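Local coordinates for protein type III secretion system effector HopBA1 (Pseudomonas syringae pv. aptata, PDB 5T09) that is a virulence effector recognised by the Arabidopsis resistance protein RBA1, whose self-association it enhances, leading to plant cell death, at residues V37-G42 against S230-A235; V41-D46 against P207-S212; E125-A130 against I186-A191; G57-P62 against L120-E125. All coordinates share one frame; numbering follows the deposited sequence.

Contact 1 (V37-G42 against S230-A235)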
loop_
_atom_site.group_PDB
_atom_site.type_symbol
_atom_site.label_atom_id
_atom_site.label_comp_id
_atom_site.label_asym_id
_atom_site.label_seq_id
_atom_site.Cartn_x
_atom_site.Cartn_y
_atom_site.Cartn_z
ATOM N N VAL A 37 14.644 -1.850 3.636
ATOM C CA VAL A 37 14.656 -1.606 2.194
ATOM C C VAL A 37 14.962 -2.898 1.448
ATOM O O VAL A 37 14.290 -3.247 0.472
ATOM C CB VAL A 37 15.669 -0.499 1.844
ATOM C CG1 VAL A 37 15.745 -0.295 0.332
ATOM C CG2 VAL A 37 15.297 0.807 2.534
ATOM N N ASP A 38 15.986 -3.627 1.898
ATOM C CA ASP A 38 16.369 -4.865 1.227
ATOM C C ASP A 38 15.219 -5.865 1.212
ATOM O O ASP A 38 15.033 -6.595 0.230
ATOM C CB ASP A 38 17.594 -5.474 1.909
ATOM C CG ASP A 38 18.822 -4.592 1.800
ATOM O OD1 ASP A 38 18.921 -3.823 0.820
ATOM O OD2 ASP A 38 19.691 -4.669 2.693
ATOM N N THR A 39 14.436 -5.916 2.292
ATOM C CA THR A 39 13.324 -6.859 2.352
ATOM C C THR A 39 12.217 -6.470 1.382
ATOM O O THR A 39 11.677 -7.326 0.671
ATOM C CB THR A 39 12.783 -6.940 3.781
ATOM O OG1 THR A 39 13.792 -7.473 4.648
ATOM C CG2 THR A 39 11.541 -7.828 3.849
ATOM N N LEU A 40 11.861 -5.184 1.336
ATOM C CA LEU A 40 10.780 -4.749 0.457
ATOM C C LEU A 40 11.149 -4.956 -1.007
ATOM O O LEU A 40 10.347 -5.469 -1.795
ATOM C CB LEU A 40 10.444 -3.283 0.728
ATOM C CG LEU A 40 9.379 -2.657 -0.174
ATOM C CD1 LEU A 40 8.093 -3.476 -0.163
ATOM C CD2 LEU A 40 9.105 -1.225 0.254
ATOM N N VAL A 41 12.363 -4.560 -1.390
ATOM C CA VAL A 41 12.801 -4.728 -2.773
ATOM C C VAL A 41 12.876 -6.208 -3.129
ATOM O O VAL A 41 12.493 -6.618 -4.232
ATOM C CB VAL A 41 14.151 -4.020 -2.990
ATOM C CG1 VAL A 41 14.676 -4.270 -4.403
ATOM C CG2 VAL A 41 14.010 -2.527 -2.729
ATOM N N GLY A 42 13.374 -7.031 -2.207
ATOM C CA GLY A 42 13.448 -8.458 -2.471
ATOM C C GLY A 42 12.077 -9.082 -2.652
ATOM O O GLY A 42 11.899 -9.988 -3.471
ATOM N N SER A 230 -0.878 -11.716 6.647
ATOM C CA SER A 230 0.213 -11.264 5.792
ATOM C C SER A 230 1.167 -12.435 5.612
ATOM O O SER A 230 1.089 -13.437 6.329
ATOM C CB SER A 230 0.947 -10.060 6.386
ATOM O OG SER A 230 1.650 -10.432 7.565
ATOM N N HIS A 231 2.074 -12.298 4.648
ATOM C CA HIS A 231 3.089 -13.313 4.398
ATOM C C HIS A 231 4.424 -13.000 5.060
ATOM O O HIS A 231 5.093 -13.915 5.548
ATOM C CB HIS A 231 3.302 -13.487 2.895
ATOM C CG HIS A 231 2.087 -13.968 2.165
ATOM N ND1 HIS A 231 1.205 -13.111 1.544
ATOM C CD2 HIS A 231 1.603 -15.217 1.963
ATOM C CE1 HIS A 231 0.234 -13.810 0.984
ATOM N NE2 HIS A 231 0.450 -15.091 1.226
ATOM N N ILE A 232 4.841 -11.734 5.077
ATOM C CA ILE A 232 6.073 -11.337 5.749
ATOM C C ILE A 232 5.811 -10.074 6.554
ATOM O O ILE A 232 4.977 -9.239 6.191
ATOM C CB ILE A 232 7.244 -11.117 4.761
ATOM C CG1 ILE A 232 6.915 -10.026 3.739
ATOM C CG2 ILE A 232 7.593 -12.425 4.060
ATOM C CD1 ILE A 232 8.130 -9.547 2.964
ATOM N N VAL A 233 6.534 -9.945 7.662
ATOM C CA VAL A 233 6.430 -8.796 8.551
ATOM C C VAL A 233 7.752 -8.047 8.501
ATOM O O VAL A 233 8.817 -8.641 8.716
ATOM C CB VAL A 233 6.101 -9.223 9.993
ATOM C CG1 VAL A 233 5.752 -8.002 10.838
ATOM C CG2 VAL A 233 4.968 -10.241 10.010
ATOM N N ILE A 234 7.686 -6.753 8.208
ATOM C CA ILE A 234 8.856 -5.884 8.195
ATOM C C ILE A 234 8.926 -5.178 9.542
ATOM O O ILE A 234 7.960 -4.531 9.966
ATOM C CB ILE A 234 8.792 -4.876 7.036
ATOM C CG1 ILE A 234 9.053 -5.598 5.709
ATOM C CG2 ILE A 234 9.795 -3.732 7.248
ATOM C CD1 ILE A 234 8.980 -4.711 4.481
ATOM N N ALA A 235 10.065 -5.307 10.215
ATOM C CA ALA A 235 10.267 -4.651 11.498
ATOM C C ALA A 235 10.554 -3.173 11.280
ATOM O O ALA A 235 11.410 -2.811 10.467
ATOM C CB ALA A 235 11.417 -5.310 12.258
#
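Ile234 points its side chain from strand 232-235 at Thr39 on helix 36-46. From CB, the branch through CG1 runs toward the helix. CG1 lies 3.8 Å from Thr39 CG2, its nearest partner across the contact. The tip atom, CD1, sits 4.1 Å from the same Thr39 CG2. It also comes within 4.3 Å of Leu40 CB, so it touches two successive residues of the helix. The other branch, Ile234 CG2, leaves this interface and packs on Phe60.

Thr39 CG2 has a second neighbour in Ile232, whose CD1 is 3.9 Å away. Ile232 reaches it with CG1 set between the backbone N and the carbonyl carbon (chi1 60°). The methyl of Thr39 thus meets two isoleucines on the same strand, and the Thr39 side chain slides past both in the opposite direction. The Thr39 methyl faces the strand with CG2 anti to the backbone N. The hydroxyl OG1 then lies beside that N, where it hydrogen-bonds to Gly35 O one turn back in the chain.

The helix and strand segments run roughly antiparallel, at 153°, with their axes 9.3 Å apart at closest approach. No hydrogen bond crosses between them. The contact is a buried, purely apolar one: the polar end of Thr39 is satisfied by its own chain, and dispersion and the exclusion of water are left to hold helix and strand together.

Contact 2 (V41-D46 against P207-S212); sequences VGAASD and PGLVIS
Ala43 CB meets two methyl tips of strand 209-214, and these apolar touches make up the whole direct contact. Leu209 CD1 is the closer, at 3.9 Å. Ile211 CD1 lies 4.1 Å from the same carbon. The two strand residues alternate with Val210, so both face the helix. With CG opposite the backbone N (chi1 -171°), Leu209 brings CD1 to Ala43. Ile211 has an extended chain, and its CD1 is the atom that reaches the helix. The CA atoms of Ala43 and Leu209 are 7.4 Å apart, and a single methyl fills the gap to both side chains.

Polar interactions flank the contact but do not cross it. Within the helix, Ser45 N bonds to Val41 O at 2.8 Å. Beyond the two segments, Asp46 OD1 forms a salt bridge with Arg33, and Lys184 NZ hydrogen-bonds to the carbonyls of Ala44 and Ser45.

The segment 207-212 belongs to an inner strand of the sheet. It pairs through its backbone with strand 49-54 on one edge and with His231 on the other. Helix 36-46 lies over it, touching helix 60-74 through Val41 and Ala44, while Ile211 also packs against Ile232 and Ile234 of strand 232-235.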
loop_
_atom_site.group_PDB
_atom_site.type_symbol
_atom_site.label_atom_id
_atom_site.label_comp_id
_atom_site.label_asym_id
_atom_site.label_seq_id
_atom_site.Cartn_x
_atom_site.Cartn_y
_atom_site.Cartn_z
ATOM N N VAL A 41 12.363 -4.560 -1.390
ATOM C CA VAL A 41 12.801 -4.728 -2.773
ATOM C C VAL A 41 12.876 -6.208 -3.129
ATOM O O VAL A 41 12.493 -6.618 -4.232
ATOM C CB VAL A 41 14.151 -4.020 -2.990
ATOM C CG1 VAL A 41 14.676 -4.270 -4.403
ATOM C CG2 VAL A 41 14.010 -2.527 -2.729
ATOM N N GLY A 42 13.374 -7.031 -2.207
ATOM C CA GLY A 42 13.448 -8.458 -2.471
ATOM C C GLY A 42 12.077 -9.082 -2.652
ATOM O O GLY A 42 11.899 -9.988 -3.471
ATOM N N ALA A 43 11.090 -8.608 -1.889
ATOM C CA ALA A 43 9.733 -9.121 -2.033
ATOM C C ALA A 43 9.141 -8.733 -3.382
ATOM O O ALA A 43 8.460 -9.541 -4.023
ATOM C CB ALA A 43 8.855 -8.612 -0.891
ATOM N N ALA A 44 9.390 -7.501 -3.831
ATOM C CA ALA A 44 8.940 -7.098 -5.158
ATOM C C ALA A 44 9.714 -7.825 -6.247
ATOM O O ALA A 44 9.150 -8.137 -7.301
ATOM C CB ALA A 44 9.080 -5.584 -5.327
ATOM N N SER A 45 10.997 -8.109 -6.013
ATOM C CA SER A 45 11.786 -8.826 -7.006
ATOM C C SER A 45 11.275 -10.246 -7.210
ATOM O O SER A 45 11.415 -10.799 -8.304
ATOM C CB SER A 45 13.258 -8.853 -6.592
ATOM O OG SER A 45 14.038 -9.548 -7.550
ATOM N N ASP A 46 10.668 -10.841 -6.184
ATOM C CA ASP A 46 10.228 -12.228 -6.249
ATOM C C ASP A 46 8.764 -12.387 -6.643
ATOM O O ASP A 46 8.324 -13.521 -6.863
ATOM C CB ASP A 46 10.458 -12.913 -4.895
ATOM C CG ASP A 46 11.923 -12.938 -4.493
ATOM O OD1 ASP A 46 12.790 -12.862 -5.390
ATOM O OD2 ASP A 46 12.208 -13.037 -3.281
ATOM N N PRO A 207 -4.121 -12.577 -6.313
ATOM C CA PRO A 207 -3.087 -13.113 -5.417
ATOM C C PRO A 207 -1.820 -12.272 -5.470
ATOM O O PRO A 207 -1.394 -11.820 -6.534
ATOM C CB PRO A 207 -2.845 -14.530 -5.952
ATOM C CG PRO A 207 -4.053 -14.858 -6.754
ATOM C CD PRO A 207 -4.533 -13.564 -7.325
ATOM N N GLY A 208 -1.221 -12.064 -4.305
ATOM C CA GLY A 208 0.022 -11.320 -4.228
ATOM C C GLY A 208 0.652 -11.483 -2.864
ATOM O O GLY A 208 0.021 -11.945 -1.910
ATOM N N LEU A 209 1.920 -11.092 -2.790
ATOM C CA LEU A 209 2.659 -11.098 -1.535
ATOM C C LEU A 209 2.200 -9.918 -0.685
ATOM O O LEU A 209 2.270 -8.768 -1.127
ATOM C CB LEU A 209 4.159 -11.029 -1.823
ATOM C CG LEU A 209 5.188 -11.237 -0.702
ATOM C CD1 LEU A 209 5.348 -9.999 0.168
ATOM C CD2 LEU A 209 4.821 -12.440 0.143
ATOM N N VAL A 210 1.721 -10.199 0.526
ATOM C CA VAL A 210 1.211 -9.174 1.430
ATOM C C VAL A 210 2.250 -8.916 2.510
ATOM O O VAL A 210 2.751 -9.856 3.140
ATOM C CB VAL A 210 -0.132 -9.591 2.054
ATOM C CG1 VAL A 210 -0.632 -8.514 3.009
ATOM C CG2 VAL A 210 -1.162 -9.855 0.965
ATOM N N ILE A 211 2.562 -7.641 2.729
ATOM C CA ILE A 211 3.524 -7.213 3.736
ATOM C C ILE A 211 2.775 -6.533 4.872
ATOM O O ILE A 211 1.864 -5.731 4.637
ATOM C CB ILE A 211 4.578 -6.262 3.138
ATOM C CG1 ILE A 211 5.397 -6.987 2.067
ATOM C CG2 ILE A 211 5.485 -5.699 4.246
ATOM C CD1 ILE A 211 6.422 -6.117 1.362
ATOM N N SER A 212 3.166 -6.853 6.099
ATOM C CA SER A 212 2.685 -6.187 7.299
ATOM C C SER A 212 3.878 -5.598 8.035
ATOM O O SER A 212 5.034 -5.850 7.688
ATOM C CB SER A 212 1.924 -7.157 8.211
ATOM O OG SER A 212 2.789 -8.158 8.712
#

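Contact 3 (E125-A130 against I186-A191); sequences EALCSA and IVWGGA
Glu125 O is gripped twice by Ser129, one turn along helix 117-132, beside the residues that pack on Trp188. The hydroxyl Ser129 OG donates to Glu125 O at 2.6 Å, and the amide Ser129 N reaches it at 2.8 Å. The two donors come from opposite faces of the carbonyl plane. The hydroxyl stands above that plane, 41° out of it, and so uses no lone-pair direction. The serine hydroxyl is thereby satisfied by the helix's own backbone.

The helix meets the strand through Ala126, Leu127 and the six-membered ring of Trp188. Ala126 CB lies 4.2 Å from Trp188 CZ3 and is equally near CH2. Leu127 CD2 is 4.1 Å from Trp188 CZ3, so that corner of the indole touches both residues. Both carbons approach the ring obliquely. Trp188 reaches across because its chi1 of 180° swings CG directly away from the backbone N, which extends the indole from the strand toward the helix. Its NE1 hydrogen-bonds to Asp54 OD1, and the indole also makes an edge-to-face pair with Phe84.

Strand 184-190 lies in the parallel core between strands 77-82 and 49-54. Helix 117-132 covers it from the same side as helix 60-74, whose Thr66 touches Ala126 and whose Ile65 touches Trp188. Leu127 also touches Val104 and Leu108 of helix 101-112.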
loop_
_atom_site.group_PDB
_atom_site.type_symbol
_atom_site.label_atom_id
_atom_site.label_comp_id
_atom_site.label_asym_id
_atom_site.label_seq_id
_atom_site.Cartn_x
_atom_site.Cartn_y
_atom_site.Cartn_z
ATOM N N GLU A 125 5.589 12.786 -0.083
ATOM C CA GLU A 125 6.961 12.576 -0.536
ATOM C C GLU A 125 7.122 11.206 -1.183
ATOM O O GLU A 125 7.817 11.065 -2.196
ATOM C CB GLU A 125 7.941 12.730 0.631
ATOM C CG GLU A 125 9.404 12.677 0.206
ATOM C CD GLU A 125 10.371 12.700 1.379
ATOM O OE1 GLU A 125 9.977 12.296 2.494
ATOM O OE2 GLU A 125 11.532 13.120 1.181
ATOM N N ALA A 126 6.482 10.181 -0.614
ATOM C CA ALA A 126 6.614 8.833 -1.161
ATOM C C ALA A 126 5.992 8.733 -2.548
ATOM O O ALA A 126 6.581 8.136 -3.457
ATOM C CB ALA A 126 5.975 7.818 -0.213
ATOM N N LEU A 127 4.801 9.303 -2.733
ATOM C CA LEU A 127 4.178 9.294 -4.051
ATOM C C LEU A 127 5.041 10.037 -5.063
ATOM O O LEU A 127 5.257 9.559 -6.182
ATOM C CB LEU A 127 2.784 9.917 -3.975
ATOM C CG LEU A 127 1.794 9.234 -3.028
ATOM C CD1 LEU A 127 0.453 9.946 -3.076
ATOM C CD2 LEU A 127 1.638 7.758 -3.366
ATOM N N CYS A 128 5.545 11.212 -4.682
ATOM C CA CYS A 128 6.416 11.965 -5.577
ATOM C C CYS A 128 7.693 11.194 -5.884
ATOM O O CYS A 128 8.118 11.124 -7.041
ATOM C CB CYS A 128 6.739 13.326 -4.962
ATOM S SG CYS A 128 5.344 14.477 -4.958
ATOM N N SER A 129 8.313 10.595 -4.861
ATOM C CA SER A 129 9.559 9.863 -5.078
ATOM C C SER A 129 9.343 8.675 -6.003
ATOM O O SER A 129 10.215 8.340 -6.810
ATOM C CB SER A 129 10.139 9.400 -3.741
ATOM O OG SER A 129 10.270 10.488 -2.841
ATOM N N ALA A 130 8.185 8.020 -5.898
ATOM C CA ALA A 130 7.861 6.947 -6.831
ATOM C C ALA A 130 7.672 7.497 -8.238
ATOM O O ALA A 130 8.217 6.956 -9.207
ATOM C CB ALA A 130 6.602 6.212 -6.368
ATOM N N ILE A 186 2.739 -2.656 -7.155
ATOM C CA ILE A 186 2.526 -2.661 -5.714
ATOM C C ILE A 186 1.200 -1.970 -5.442
ATOM O O ILE A 186 0.917 -0.910 -6.013
ATOM C CB ILE A 186 3.672 -1.961 -4.961
ATOM C CG1 ILE A 186 4.964 -2.761 -5.111
ATOM C CG2 ILE A 186 3.318 -1.782 -3.479
ATOM C CD1 ILE A 186 6.200 -2.040 -4.622
ATOM N N VAL A 187 0.390 -2.576 -4.578
ATOM C CA VAL A 187 -0.851 -1.984 -4.095
ATOM C C VAL A 187 -0.642 -1.596 -2.639
ATOM O O VAL A 187 -0.280 -2.440 -1.811
ATOM C CB VAL A 187 -2.038 -2.950 -4.252
ATOM C CG1 VAL A 187 -3.264 -2.444 -3.499
ATOM C CG2 VAL A 187 -2.358 -3.141 -5.722
ATOM N N TRP A 188 -0.876 -0.323 -2.333
ATOM C CA TRP A 188 -0.609 0.250 -1.017
ATOM C C TRP A 188 -1.929 0.758 -0.456
ATOM O O TRP A 188 -2.521 1.698 -0.999
ATOM C CB TRP A 188 0.430 1.366 -1.130
ATOM C CG TRP A 188 0.794 2.044 0.155
ATOM C CD1 TRP A 188 0.548 1.608 1.423
ATOM C CD2 TRP A 188 1.482 3.290 0.284
ATOM N NE1 TRP A 188 1.047 2.509 2.336
ATOM C CE2 TRP A 188 1.625 3.551 1.659
ATOM C CE3 TRP A 188 1.995 4.211 -0.635
ATOM C CZ2 TRP A 188 2.254 4.699 2.138
ATOM C CZ3 TRP A 188 2.619 5.346 -0.159
ATOM C CH2 TRP A 188 2.740 5.583 1.214
ATOM N N GLY A 189 -2.394 0.126 0.617
ATOM C CA GLY A 189 -3.673 0.469 1.208
ATOM C C GLY A 189 -3.757 -0.073 2.615
ATOM O O GLY A 189 -2.886 -0.818 3.073
ATOM N N GLY A 190 -4.832 0.312 3.301
ATOM C CA GLY A 190 -5.024 -0.069 4.689
ATOM C C GLY A 190 -4.898 -1.557 4.932
ATOM O O GLY A 190 -5.541 -2.363 4.253
ATOM N N ALA A 191 -4.084 -1.925 5.926
ATOM C CA ALA A 191 -3.781 -3.331 6.175
ATOM C C ALA A 191 -5.033 -4.141 6.492
ATOM O O ALA A 191 -5.071 -5.347 6.223
ATOM C CB ALA A 191 -2.773 -3.450 7.318
#

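Contact 4 (G57-P62 against L120-E125)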
loop_
_atom_site.group_PDB
_atom_site.type_symbol
_atom_site.label_atom_id
_atom_site.label_comp_id
_atom_site.label_asym_id
_atom_site.label_seq_id
_atom_site.Cartn_x
_atom_site.Cartn_y
_atom_site.Cartn_z
ATOM N N GLY A 57 -0.997 6.896 9.517
ATOM C CA GLY A 57 -0.400 7.765 10.506
ATOM C C GLY A 57 1.013 7.396 10.904
ATOM O O GLY A 57 1.685 8.205 11.555
ATOM N N LYS A 58 1.487 6.212 10.528
ATOM C CA LYS A 58 2.802 5.739 10.943
ATOM C C LYS A 58 3.839 6.174 9.914
ATOM O O LYS A 58 3.768 5.774 8.747
ATOM C CB LYS A 58 2.796 4.220 11.111
ATOM C CG LYS A 58 1.841 3.717 12.189
ATOM C CD LYS A 58 2.183 4.271 13.567
ATOM C CE LYS A 58 1.282 3.672 14.632
ATOM N NZ LYS A 58 1.587 4.195 15.986
ATOM N N LEU A 59 4.802 6.985 10.357
ATOM C CA LEU A 59 5.769 7.596 9.448
ATOM C C LEU A 59 6.682 6.564 8.795
ATOM O O LEU A 59 7.145 6.774 7.668
ATOM C CB LEU A 59 6.608 8.623 10.211
ATOM C CG LEU A 59 5.826 9.771 10.857
ATOM C CD1 LEU A 59 6.669 10.487 11.897
ATOM C CD2 LEU A 59 5.351 10.750 9.801
ATOM N N PHE A 60 6.961 5.452 9.479
ATOM C CA PHE A 60 7.958 4.508 8.980
ATOM C C PHE A 60 7.608 3.995 7.589
ATOM O O PHE A 60 8.497 3.809 6.750
ATOM C CB PHE A 60 8.102 3.334 9.950
ATOM C CG PHE A 60 8.970 2.226 9.432
ATOM C CD1 PHE A 60 10.344 2.257 9.621
ATOM C CD2 PHE A 60 8.416 1.152 8.752
ATOM C CE1 PHE A 60 11.145 1.242 9.144
ATOM C CE2 PHE A 60 9.214 0.133 8.274
ATOM C CZ PHE A 60 10.580 0.179 8.468
ATOM N N ILE A 61 6.328 3.752 7.325
ATOM C CA ILE A 61 5.903 3.055 6.113
ATOM C C ILE A 61 6.109 3.949 4.894
ATOM O O ILE A 61 6.774 3.525 3.938
ATOM C CB ILE A 61 4.450 2.571 6.250
ATOM C CG1 ILE A 61 4.380 1.496 7.342
ATOM C CG2 ILE A 61 3.931 2.008 4.931
ATOM C CD1 ILE A 61 2.988 1.109 7.773
ATOM N N PRO A 62 5.572 5.173 4.861
ATOM C CA PRO A 62 5.850 6.041 3.704
ATOM C C PRO A 62 7.322 6.393 3.556
ATOM O O PRO A 62 7.799 6.546 2.426
ATOM C CB PRO A 62 4.990 7.285 3.976
ATOM C CG PRO A 62 4.690 7.245 5.434
ATOM C CD PRO A 62 4.614 5.794 5.790
ATOM N N LEU A 120 0.991 12.888 6.383
ATOM C CA LEU A 120 0.532 13.288 5.057
ATOM C C LEU A 120 1.684 13.847 4.236
ATOM O O LEU A 120 1.760 13.622 3.022
ATOM C CB LEU A 120 -0.593 14.318 5.163
ATOM C CG LEU A 120 -1.315 14.601 3.839
ATOM C CD1 LEU A 120 -2.143 13.392 3.418
ATOM C CD2 LEU A 120 -2.190 15.838 3.922
ATOM N N ASP A 121 2.594 14.581 4.879
ATOM C CA ASP A 121 3.784 15.059 4.182
ATOM C C ASP A 121 4.633 13.892 3.689
ATOM O O ASP A 121 5.086 13.879 2.538
ATOM C CB ASP A 121 4.598 15.966 5.107
ATOM C CG ASP A 121 5.803 16.570 4.418
ATOM O OD1 ASP A 121 6.877 15.934 4.426
ATOM O OD2 ASP A 121 5.676 17.684 3.868
ATOM N N LYS A 122 4.859 12.894 4.551
ATOM C CA LYS A 122 5.675 11.749 4.154
ATOM C C LYS A 122 4.981 10.920 3.080
ATOM O O LYS A 122 5.637 10.406 2.164
ATOM C CB LYS A 122 6.003 10.882 5.371
ATOM C CG LYS A 122 6.942 11.540 6.380
ATOM C CD LYS A 122 8.280 11.884 5.740
ATOM C CE LYS A 122 9.347 12.212 6.772
ATOM N NZ LYS A 122 10.662 12.475 6.118
ATOM N N VAL A 123 3.660 10.767 3.173
ATOM C CA VAL A 123 2.926 10.075 2.117
ATOM C C VAL A 123 3.116 10.799 0.791
ATOM O O VAL A 123 3.387 10.182 -0.243
ATOM C CB VAL A 123 1.434 9.954 2.484
ATOM C CG1 VAL A 123 0.628 9.401 1.304
ATOM C CG2 VAL A 123 1.260 9.061 3.697
ATOM N N SER A 124 2.980 12.127 0.806
ATOM C CA SER A 124 3.167 12.901 -0.416
ATOM C C SER A 124 4.581 12.742 -0.960
ATOM O O SER A 124 4.773 12.579 -2.171
ATOM C CB SER A 124 2.856 14.374 -0.152
ATOM O OG SER A 124 1.532 14.525 0.333
ATOM N N GLU A 125 5.589 12.786 -0.083
ATOM C CA GLU A 125 6.961 12.576 -0.536
ATOM C C GLU A 125 7.122 11.206 -1.183
ATOM O O GLU A 125 7.817 11.065 -2.196
ATOM C CB GLU A 125 7.941 12.730 0.631
ATOM C CG GLU A 125 9.404 12.677 0.206
ATOM C CD GLU A 125 10.371 12.700 1.379
ATOM O OE1 GLU A 125 9.977 12.296 2.494
ATOM O OE2 GLU A 125 11.532 13.120 1.181
#
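Pro62 turns the CB-CG side of its ring to Lys122. Pro62 CB is 3.7 Å from Lys122 O, and Pro62 CG is 3.9 Å from Lys122 CB. The two side chains cross at about a right angle. The next residue, Val123, adds its CG2 methyl at 4.1 Å from Pro62 CB. Leu59 completes the first shell: its CD2 rests 3.9 Å from Lys122 CG. Of the lysine side chain, the aliphatic CB and CG do the touching.

The lysine chain is bent at chi2 (-60°), which turns the amine away from segment 57-62. Its NZ ends 3.7 Å from Glu125 OE1, a long and therefore weak ion pair one turn on. Behind the contact, Ser124 OG donates to Leu120 O at 2.8 Å. Ser124 N reaches that oxygen from the opposite face of its plane.

Further out, the C-terminus holds the loop before helix 60-74. Asn239 hydrogen-bonds to Gly57 O and Leu59 N, and Lys58 forms a salt bridge with Asp238. Leu59 and Pro62 also touch Trp119.

Pro62 stands in the first turn of its helix, where a missing N-H usually costs no helical hydrogen bond. The arrangement is a helix-helix contact on one side of an alpha-beta fold with a parallel core, of the EreA/ChaN-like type.

Overall arrangement
Contacts 1 and 2 hold the same helix, 36-46, over neighbouring strands of the sheet, 232-235 and 209-214. Their strand segments are joined by backbone pairing and by a probable bond between the hydroxyls of Ser212 and Ser230. Contacts 3 and 4 share helix 117-132, and Pro62 also packs on Trp188. Contact 3 lies deepest, its centre about 5 Å from the centre of the chain. Contacts 1 and 2 are buried too, while contact 4 is only partly buried. The chemistry differs: aliphatic methyls in buried contacts 1 and 2, an indole in contact 3, and a proline ring and a lysine stem in contact 4, the charged end turned away. Contact 4 also touches contact 1 at Ala235 O.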